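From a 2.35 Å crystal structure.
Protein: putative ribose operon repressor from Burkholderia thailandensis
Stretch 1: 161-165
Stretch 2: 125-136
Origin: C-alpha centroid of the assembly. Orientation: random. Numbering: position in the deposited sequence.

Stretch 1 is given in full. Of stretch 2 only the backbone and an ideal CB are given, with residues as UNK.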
# COMPACT_ATOMS: atom_id res chain seq x y z
N GLU A 161 14.53 13.57 -26.07
CA GLU A 161 13.39 14.34 -25.58
C GLU A 161 12.12 13.45 -25.31
O GLU A 161 11.07 13.95 -24.83
CB GLU A 161 13.06 15.49 -26.52
CG GLU A 161 12.73 15.06 -27.96
CD GLU A 161 13.93 15.09 -28.90
OE1 GLU A 161 13.66 15.27 -30.10
OE2 GLU A 161 15.09 14.92 -28.47
N TRP A 162 12.24 12.16 -25.61
CA TRP A 162 11.19 11.18 -25.31
C TRP A 162 11.42 10.59 -23.88
O TRP A 162 10.55 9.87 -23.34
CB TRP A 162 11.17 10.05 -26.36
CG TRP A 162 10.74 10.47 -27.74
CD1 TRP A 162 10.11 11.64 -28.09
CD2 TRP A 162 10.85 9.69 -28.96
NE1 TRP A 162 9.86 11.64 -29.44
CE2 TRP A 162 10.30 10.46 -30.00
CE3 TRP A 162 11.36 8.41 -29.26
CZ2 TRP A 162 10.23 10.00 -31.32
CZ3 TRP A 162 11.33 7.96 -30.56
CH2 TRP A 162 10.78 8.75 -31.59
N ILE A 163 12.58 10.88 -23.30
CA ILE A 163 12.98 10.39 -21.97
C ILE A 163 12.76 11.44 -20.88
O ILE A 163 13.11 12.60 -21.04
CB ILE A 163 14.46 9.97 -21.93
CG1 ILE A 163 14.84 9.13 -23.18
CG2 ILE A 163 14.78 9.19 -20.63
CD1 ILE A 163 14.56 7.71 -23.09
N ALA A 164 12.18 11.04 -19.76
CA ALA A 164 12.06 11.98 -18.63
C ALA A 164 12.33 11.21 -17.33
O ALA A 164 11.96 10.04 -17.22
CB ALA A 164 10.72 12.64 -18.58
N ALA A 165 12.99 11.89 -16.40
CA ALA A 165 13.42 11.27 -15.14
C ALA A 165 12.82 12.03 -14.01
O ALA A 165 12.78 13.25 -14.10
CB ALA A 165 14.90 11.31 -15.00
N UNK A 125 3.96 0.45 -32.36
CA UNK A 125 4.49 1.75 -31.90
C UNK A 125 5.92 1.97 -32.37
O UNK A 125 6.72 1.06 -32.28
CB UNK A 125 4.43 1.84 -30.37
N UNK A 126 6.22 3.17 -32.86
CA UNK A 126 7.58 3.48 -33.25
C UNK A 126 8.11 4.72 -32.50
O UNK A 126 9.28 4.86 -32.26
CB UNK A 126 7.65 3.70 -34.76
N UNK A 127 7.21 5.62 -32.15
CA UNK A 127 7.54 6.77 -31.30
C UNK A 127 7.30 6.35 -29.86
O UNK A 127 6.20 6.53 -29.32
CB UNK A 127 6.71 8.00 -31.66
N UNK A 128 8.32 5.79 -29.22
CA UNK A 128 8.14 5.30 -27.89
C UNK A 128 9.02 6.01 -26.88
O UNK A 128 10.21 6.13 -27.08
CB UNK A 128 8.41 3.79 -27.86
N UNK A 129 8.44 6.46 -25.77
CA UNK A 129 9.20 7.12 -24.75
C UNK A 129 9.20 6.38 -23.40
O UNK A 129 8.55 5.34 -23.23
CB UNK A 129 8.66 8.54 -24.57
N UNK A 130 9.91 6.93 -22.45
CA UNK A 130 10.04 6.35 -21.15
C UNK A 130 10.05 7.45 -20.06
O UNK A 130 10.77 8.40 -20.16
CB UNK A 130 11.31 5.50 -21.09
N UNK A 131 9.21 7.30 -19.06
CA UNK A 131 9.22 8.18 -17.90
C UNK A 131 9.66 7.31 -16.74
O UNK A 131 9.01 6.33 -16.41
CB UNK A 131 7.86 8.83 -17.65
N UNK A 132 10.82 7.64 -16.20
CA UNK A 132 11.36 6.96 -15.06
C UNK A 132 11.41 7.90 -13.87
O UNK A 132 11.15 9.10 -13.99
CB UNK A 132 12.75 6.40 -15.37
N UNK A 133 11.75 7.33 -12.73
CA UNK A 133 11.86 8.09 -11.49
C UNK A 133 13.21 8.75 -11.42
O UNK A 133 13.89 8.87 -12.42
CB UNK A 133 11.64 7.19 -10.27
N UNK A 134 13.62 9.16 -10.24
CA UNK A 134 14.88 9.85 -10.09
C UNK A 134 16.02 9.20 -10.91
O UNK A 134 16.34 8.02 -10.74
CB UNK A 134 15.26 9.89 -8.61
N UNK A 135 16.62 10.01 -11.78
CA UNK A 135 17.63 9.59 -12.75
C UNK A 135 18.82 8.82 -12.19
O UNK A 135 19.42 8.02 -12.87
CB UNK A 135 18.16 10.83 -13.48
N UNK A 136 19.21 9.11 -10.97
CA UNK A 136 20.33 8.38 -10.40
C UNK A 136 20.16 6.90 -10.08
O UNK A 136 21.15 6.10 -10.12
CB UNK A 136 20.74 9.09 -9.11

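Stretch 1 lies beside stretch 2 as a parallel strand partner, so most of the pairing is fixed by backbone, and the side chains must fit around it. Positions 125 and 126 find nothing of stretch 1 within 5.5 Å of their ideal CB atoms, so stretch 1 hardly restricts them; they are His 125 and Thr 126, the latter touching the indole through its backbone, O lying 4.1 Å from CZ3 of Trp 162.

At position 127 CA-to-CB points sideways and the ideal CB is 4.1 Å from Trp 162 CZ2. A side chain with aliphatic carbon near its root would suit, whether Leu, Met, Lys or Arg. The deposited residue is Arg 127: its CA sits over the indole face in a CH-pi contact, 4.2 Å from the centroid of the six-membered ring of Trp 162, and its CG comes 3.7 Å from Trp 162 CZ2, while the guanidinium end leads away.

Position 128 points away, leaving many residues possible as far as stretch 1 is concerned. It is Ile 128, whose O approaches Trp 162 CE3 at 3.4 Å.

Position 129 points toward stretch 1, and here the rule is strict: an ideal CB would stand 2.6 Å from Trp 162 O, a clash. With the backbone as it is, glycine is the answer, and Gly 129 brings its CA to 3.4 Å from Trp 162 O.

Position 130 pairs with Ile 163, and its ideal CB is 4.4 Å from Ile 163 CD1. Ala, Val or Ser could be considered; Ala 130 makes the modest apolar contact. Its backbone works on both sides of Ile 163, N donating to Trp 162 O (3.1 Å) and O accepting from Ala 164 N (3.0 Å).

Position 131 shares a sheet face with Ala 164, whose small methyl invites a longer apolar chain such as Ile, Val or Leu. Ile 131 reaches it, CD1 to Ala 164 CB at 4.0 Å.

At position 132 the amide donates to Ala 164 O (2.8 Å, 166°), the shortest of the three hydrogen bonds. CA-to-CB runs sideways near Ala 165, so a compact apolar residue, Val, Ile or Ala, fits. Val 132 places CG2 4.0 Å from Ala 165 CB.

Positions 133 and 134 point away and are little constrained from this side: Gly 133, with O 3.7 Å from Ala 165 CA, and Ser 134. At 135 the ideal CB already lies 3.6 Å from Ala 165 CB, favouring something small; Ala 135 makes that methyl contact. Position 136, out of reach, is Gly 136.

Stretch 2 125-136: HTRIGAIVGSAG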
# COMPACT_ATOMS: atom_id res chain seq x y z
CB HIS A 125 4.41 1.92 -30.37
CG HIS A 125 3.01 2.03 -29.85
ND1 HIS A 125 2.26 3.18 -29.95
CD2 HIS A 125 2.23 1.12 -29.23
CE1 HIS A 125 1.06 2.96 -29.41
NE2 HIS A 125 1.03 1.72 -28.95
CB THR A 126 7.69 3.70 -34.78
OG1 THR A 126 6.83 4.80 -35.18
CG2 THR A 126 7.35 2.42 -35.54
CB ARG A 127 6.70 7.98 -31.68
CG ARG A 127 7.17 8.69 -33.01
CD ARG A 127 6.26 9.89 -33.34
NE ARG A 127 5.05 9.48 -34.09
CZ ARG A 127 3.86 10.06 -33.98
NH1 ARG A 127 2.82 9.60 -34.70
NH2 ARG A 127 3.70 11.09 -33.15
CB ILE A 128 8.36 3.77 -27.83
CG1 ILE A 128 7.38 3.08 -28.79
CG2 ILE A 128 8.20 3.27 -26.42
CD1 ILE A 128 7.57 1.59 -28.87
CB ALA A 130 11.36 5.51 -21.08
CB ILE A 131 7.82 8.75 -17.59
CG1 ILE A 131 7.07 9.13 -18.88
CG2 ILE A 131 7.93 9.90 -16.58
CD1 ILE A 131 7.67 10.32 -19.58
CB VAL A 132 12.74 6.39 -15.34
CG1 VAL A 132 12.70 5.39 -16.51
CG2 VAL A 132 13.72 7.49 -15.62
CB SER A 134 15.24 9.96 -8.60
OG SER A 134 16.56 10.47 -8.43
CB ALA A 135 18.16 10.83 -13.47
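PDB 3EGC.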